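Local coordinates for protein HP0958 (Helicobacter pylori, PDB 3NA7) that probably acts in flagellar biogenesis, as a chaperone of flagellar export and a post-transcriptional regulator, through a coiled-coil hairpin joined to a zinc ribbon, at residues H15-I20 and S179-I184; K198-C201 and I206-N209. All coordinates share one frame; numbering follows the deposited sequence.

Interaction 1 of 2, residues H15-I20 and S179-I184; sequences HLDKEI and SFYERI
The carboxylate of D17 and the phenol ring of Y181 lie almost in one plane, 8° apart. D17 OD2 sits at the edge of the Y181 ring, 3.5 Å from Y181 CE2, and does not approach a face. The Y181 side chain also touches L10, I13 and S14, which belong to the same helix as D17, and S192.

One hydrogen bond joins the pair. Y181 OH donates to D17 OD2 over 2.8 Å. It meets the anti lone pair of that oxygen, the one turned away from OD1. The two side chains run at each other from opposite directions. CG of Y181 is anti to its backbone N (chi1 173°), which extends the ring toward helix 4-22. Between the two segments the backbones stay apart: the nearest CA atoms, of D17 and E182, are 11.0 Å from each other. The side chains of D17 and Y181 bridge the gap between the backbones, and the segments bury only 80 Å² between them.

D17 OD1 is engaged elsewhere, in a salt bridge to K166. The carboxylate of D17 is therefore held through both oxygens, which should limit its rotation. A second acid is close by, with E182 OE2 4.3 Å from D17 OD2. E182 OE2 forms a salt bridge with R185, and the basic groups of K166 and R185 probably offset the repulsion between the two acids.

The contact is buried and ties helix 4-22 to helix 175-188. Helix 91-171 supplies K166 and also packs on the first segment, where L16 touches I162, K165 and L169. I20 leans on I162 too. The loop after helix 175-188 closes in through N190, beside D17, and S192, beside Y181.

Interaction 2 of 2, residues K198-C201 and I206-N209; sequences KQAC and IRLN. With ZN (zinc ion), chain B.
Q199 grips L208 at both backbone polar atoms, once with its own backbone and once with its side chain. L208 N donates to Q199 O in a bond that is nearly straight (169°) and lies in the carbonyl plane. Its 2.5 Å length, L208 N to Q199 O, is doubtful and probably reflects coordinate error. Q199 NE2 donates back to L208 O over 3.0 Å, with that oxygen tilted from the amide plane. Q199 swings its CG opposite the backbone N (chi1 -163°) and runs straight from there, bringing the amide alongside the backbone of L208.

A third bond runs from C201 N to I206 O at 3.2 Å. Here the donor stands above the carbonyl plane, off the lone pairs. Between these bonds A200 and R207 form a single beta bridge, with their CA atoms 3.8 Å apart.

R207 bends back over Q199. Its CD lies 4.0 Å from Q199 CB. The guanidinium is set obliquely to the Q199 amide, the planes 55° apart. The L208 side chain is buried: its CD1 is 3.8 Å from C201 N, and it also packs on I196, P226 and Y227. Beyond the pair, N209 OD1 accepts from I212 N and caps the start of helix 210-218.

C201 SG binds the zinc ion at 2.1 Å, and C204, C225 and C228 complete the four-cysteine site of this zinc ribbon. C201 ends the first segment and opens the CxxC turn, which runs on to C204. The bond at C201 N restrains the backbone of a zinc ligand, consistent with the pairing and the metal both stabilising the turn.

Interaction 1 comes first along the chain and closes before interaction 2 opens. Their centres are 23 Å apart, their nearest atoms about 10 Å, and they do not touch. Both lie on the same side of the chain's centre, near one end of the elongated molecule. Interaction 1 brings helix 4-22 together with helix 175-188, and the long helices 24-85 and 91-171 of the kinked coiled-coil hairpin fall between its segments in sequence. Interaction 2 is local to the zinc ribbon, between strand 193-195 and helix 210-218. Helix 175-188 is followed, after a short loop, by strand 193-195 and the ribbon; interaction 1 thus involves the last helix before the ribbon.

Interaction 1 of 2, residues H15-I20 and S179-I184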
loop_
_atom_site.group_PDB
_atom_site.type_symbol
_atom_site.label_atom_id
_atom_site.label_comp_id
_atom_site.label_asym_id
_atom_site.label_seq_id
_atom_site.Cartn_x
_atom_site.Cartn_y
_atom_site.Cartn_z
ATOM N N HIS A 15 1.024 25.419 -18.993
ATOM C CA HIS A 15 2.290 25.213 -18.293
ATOM C C HIS A 15 2.196 25.459 -16.791
ATOM O O HIS A 15 2.860 24.767 -16.007
ATOM C CB HIS A 15 3.449 25.998 -18.937
ATOM C CG HIS A 15 4.025 25.317 -20.139
ATOM N ND1 HIS A 15 4.212 25.960 -21.346
ATOM C CD2 HIS A 15 4.418 24.034 -20.329
ATOM C CE1 HIS A 15 4.696 25.100 -22.225
ATOM N NE2 HIS A 15 4.837 23.927 -21.632
ATOM N N LEU A 16 1.388 26.439 -16.394
ATOM C CA LEU A 16 1.161 26.702 -14.968
ATOM C C LEU A 16 0.312 25.598 -14.331
ATOM O O LEU A 16 0.521 25.246 -13.177
ATOM C CB LEU A 16 0.503 28.063 -14.747
ATOM C CG LEU A 16 1.272 29.325 -15.154
ATOM C CD1 LEU A 16 0.417 30.531 -14.871
ATOM C CD2 LEU A 16 2.591 29.460 -14.425
ATOM N N ASP A 17 -0.638 25.043 -15.078
ATOM C CA ASP A 17 -1.375 23.877 -14.599
ATOM C C ASP A 17 -0.443 22.681 -14.357
ATOM O O ASP A 17 -0.561 22.012 -13.338
ATOM C CB ASP A 17 -2.507 23.496 -15.548
ATOM C CG ASP A 17 -3.759 24.352 -15.348
ATOM O OD1 ASP A 17 -4.054 24.773 -14.205
ATOM O OD2 ASP A 17 -4.461 24.609 -16.348
ATOM N N LYS A 18 0.474 22.429 -15.298
ATOM C CA LYS A 18 1.460 21.344 -15.185
ATOM C C LYS A 18 2.387 21.564 -14.012
ATOM O O LYS A 18 2.754 20.599 -13.339
ATOM C CB LYS A 18 2.303 21.200 -16.458
ATOM C CG LYS A 18 1.556 20.731 -17.680
ATOM C CD LYS A 18 2.512 20.666 -18.867
ATOM C CE LYS A 18 1.777 20.401 -20.173
ATOM N NZ LYS A 18 2.711 20.100 -21.297
ATOM N N GLU A 19 2.767 22.821 -13.769
ATOM C CA GLU A 19 3.584 23.165 -12.600
ATOM C C GLU A 19 2.893 22.784 -11.312
ATOM O O GLU A 19 3.468 22.094 -10.478
ATOM C CB GLU A 19 3.922 24.656 -12.560
ATOM C CG GLU A 19 5.051 25.066 -13.493
ATOM C CD GLU A 19 5.751 26.356 -13.042
ATOM O OE1 GLU A 19 6.600 26.315 -12.102
ATOM O OE2 GLU A 19 5.459 27.409 -13.645
ATOM N N ILE A 20 1.659 23.249 -11.140
ATOM C CA ILE A 20 0.864 22.893 -9.974
ATOM C C ILE A 20 0.784 21.379 -9.793
ATOM O O ILE A 20 1.019 20.879 -8.701
ATOM C CB ILE A 20 -0.540 23.516 -10.010
ATOM C CG1 ILE A 20 -0.416 25.037 -9.916
ATOM C CG2 ILE A 20 -1.415 22.922 -8.875
ATOM C CD1 ILE A 20 -1.673 25.829 -10.106
ATOM N N SER A 179 -12.570 28.215 -21.925
ATOM C CA SER A 179 -13.568 27.166 -21.728
ATOM C C SER A 179 -13.374 25.999 -22.657
ATOM O O SER A 179 -13.729 24.868 -22.337
ATOM C CB SER A 179 -14.966 27.726 -21.951
ATOM O OG SER A 179 -15.312 28.542 -20.859
ATOM N N PHE A 180 -12.847 26.294 -23.834
ATOM C CA PHE A 180 -12.546 25.275 -24.802
ATOM C C PHE A 180 -11.386 24.457 -24.236
ATOM O O PHE A 180 -11.388 23.237 -24.303
ATOM C CB PHE A 180 -12.154 25.948 -26.126
ATOM C CG PHE A 180 -12.198 25.031 -27.298
ATOM C CD1 PHE A 180 -13.411 24.737 -27.923
ATOM C CD2 PHE A 180 -11.030 24.443 -27.772
ATOM C CE1 PHE A 180 -13.460 23.862 -29.025
ATOM C CE2 PHE A 180 -11.063 23.569 -28.875
ATOM C CZ PHE A 180 -12.282 23.277 -29.499
ATOM N N TYR A 181 -10.402 25.161 -23.676
ATOM C CA TYR A 181 -9.312 24.568 -22.931
ATOM C C TYR A 181 -9.831 23.720 -21.755
ATOM O O TYR A 181 -9.558 22.512 -21.697
ATOM C CB TYR A 181 -8.344 25.657 -22.436
ATOM C CG TYR A 181 -7.261 25.140 -21.507
ATOM C CD1 TYR A 181 -6.300 24.226 -21.967
ATOM C CD2 TYR A 181 -7.189 25.565 -20.183
ATOM C CE1 TYR A 181 -5.300 23.737 -21.123
ATOM C CE2 TYR A 181 -6.204 25.080 -19.323
ATOM C CZ TYR A 181 -5.260 24.170 -19.804
ATOM O OH TYR A 181 -4.276 23.689 -18.978
ATOM N N GLU A 182 -10.594 24.327 -20.850
ATOM C CA GLU A 182 -11.128 23.578 -19.686
ATOM C C GLU A 182 -11.986 22.364 -20.046
ATOM O O GLU A 182 -11.851 21.324 -19.436
ATOM C CB GLU A 182 -11.835 24.488 -18.689
ATOM C CG GLU A 182 -10.872 25.470 -17.989
ATOM C CD GLU A 182 -9.915 24.784 -16.994
ATOM O OE1 GLU A 182 -10.350 23.895 -16.232
ATOM O OE2 GLU A 182 -8.727 25.144 -16.962
ATOM N N ARG A 183 -12.820 22.462 -21.071
ATOM C CA ARG A 183 -13.618 21.293 -21.477
ATOM C C ARG A 183 -12.720 20.087 -21.828
ATOM O O ARG A 183 -12.998 18.956 -21.431
ATOM C CB ARG A 183 -14.537 21.659 -22.644
ATOM C CG ARG A 183 -15.368 20.491 -23.212
ATOM C CD ARG A 183 -16.440 21.011 -24.198
ATOM N NE ARG A 183 -15.835 21.714 -25.333
ATOM C CZ ARG A 183 -16.502 22.328 -26.312
ATOM N NH1 ARG A 183 -17.835 22.359 -26.337
ATOM N NH2 ARG A 183 -15.821 22.918 -27.279
ATOM N N ILE A 184 -11.629 20.342 -22.548
ATOM C CA ILE A 184 -10.696 19.270 -22.895
ATOM C C ILE A 184 -9.887 18.795 -21.686
ATOM O O ILE A 184 -9.642 17.596 -21.512
ATOM C CB ILE A 184 -9.834 19.628 -24.149
ATOM C CG1 ILE A 184 -10.702 19.457 -25.409
ATOM C CG2 ILE A 184 -8.561 18.753 -24.205
ATOM C CD1 ILE A 184 -10.503 20.487 -26.539
#

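Interaction 2 of 2, residues K198-C201 and I206-N209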
loop_
_atom_site.group_PDB
_atom_site.type_symbol
_atom_site.label_atom_id
_atom_site.label_comp_id
_atom_site.label_asym_id
_atom_site.label_seq_id
_atom_site.Cartn_x
_atom_site.Cartn_y
_atom_site.Cartn_z
ATOM N N LYS A 198 6.509 13.652 -35.650
ATOM C CA LYS A 198 6.380 12.946 -36.930
ATOM C C LYS A 198 5.268 13.623 -37.748
ATOM O O LYS A 198 5.388 14.786 -38.155
ATOM C CB LYS A 198 6.073 11.450 -36.731
ATOM C CG LYS A 198 7.181 10.628 -36.077
ATOM C CD LYS A 198 6.823 9.135 -36.094
ATOM C CE LYS A 198 8.037 8.239 -35.828
ATOM N NZ LYS A 198 8.323 8.100 -34.375
ATOM N N GLN A 199 4.180 12.896 -37.957
ATOM C CA GLN A 199 2.992 13.431 -38.607
ATOM C C GLN A 199 1.765 12.944 -37.836
ATOM O O GLN A 199 0.665 12.841 -38.381
ATOM C CB GLN A 199 2.947 12.963 -40.064
ATOM C CG GLN A 199 2.003 13.739 -40.972
ATOM C CD GLN A 199 2.066 13.276 -42.425
ATOM O OE1 GLN A 199 3.144 12.978 -42.955
ATOM N NE2 GLN A 199 0.910 13.239 -43.081
ATOM N N ALA A 200 1.961 12.648 -36.554
ATOM C CA ALA A 200 0.887 12.099 -35.729
ATOM C C ALA A 200 0.549 13.018 -34.548
ATOM O O ALA A 200 1.376 13.837 -34.133
ATOM C CB ALA A 200 1.265 10.704 -35.239
ATOM N N CYS A 201 -0.657 12.872 -34.004
ATOM C CA CYS A 201 -1.058 13.666 -32.845
ATOM C C CYS A 201 -0.076 13.364 -31.715
ATOM O O CYS A 201 0.154 12.206 -31.423
ATOM C CB CYS A 201 -2.489 13.305 -32.428
ATOM S SG CYS A 201 -3.115 14.012 -30.835
ATOM N N ILE A 206 -1.813 8.927 -33.559
ATOM C CA ILE A 206 -2.366 8.428 -34.813
ATOM C C ILE A 206 -2.042 9.429 -35.913
ATOM O O ILE A 206 -2.198 10.631 -35.723
ATOM C CB ILE A 206 -3.884 8.189 -34.676
ATOM C CG1 ILE A 206 -4.150 7.195 -33.531
ATOM C CG2 ILE A 206 -4.490 7.710 -35.995
ATOM C CD1 ILE A 206 -5.546 7.261 -32.966
ATOM N N ARG A 207 -1.571 8.935 -37.052
ATOM C CA ARG A 207 -1.022 9.805 -38.097
ATOM C C ARG A 207 -2.076 10.783 -38.611
ATOM O O ARG A 207 -3.208 10.396 -38.878
ATOM C CB ARG A 207 -0.475 8.962 -39.254
ATOM C CG ARG A 207 0.705 9.589 -39.990
ATOM C CD ARG A 207 2.057 9.152 -39.371
ATOM N NE ARG A 207 2.843 8.222 -40.198
ATOM C CZ ARG A 207 3.055 8.336 -41.512
ATOM N NH1 ARG A 207 2.539 9.348 -42.207
ATOM N NH2 ARG A 207 3.797 7.430 -42.143
ATOM N N LEU A 208 -1.707 12.052 -38.735
ATOM C CA LEU A 208 -2.634 13.077 -39.229
ATOM C C LEU A 208 -2.580 13.085 -40.743
ATOM O O LEU A 208 -1.498 12.947 -41.304
ATOM C CB LEU A 208 -2.239 14.448 -38.680
ATOM C CG LEU A 208 -2.272 14.559 -37.143
ATOM C CD1 LEU A 208 -1.281 15.598 -36.595
ATOM C CD2 LEU A 208 -3.688 14.850 -36.678
ATOM N N ASN A 209 -3.729 13.230 -41.405
ATOM C CA ASN A 209 -3.749 13.257 -42.870
ATOM C C ASN A 209 -3.151 14.552 -43.422
ATOM O O ASN A 209 -2.884 15.503 -42.679
ATOM C CB ASN A 209 -5.138 12.936 -43.455
ATOM C CG ASN A 209 -6.163 14.068 -43.259
ATOM O OD1 ASN A 209 -5.828 15.190 -42.863
ATOM N ND2 ASN A 209 -7.423 13.765 -43.551
HETATM ZN ZN ZN B . -4.942 12.962 -31.080
#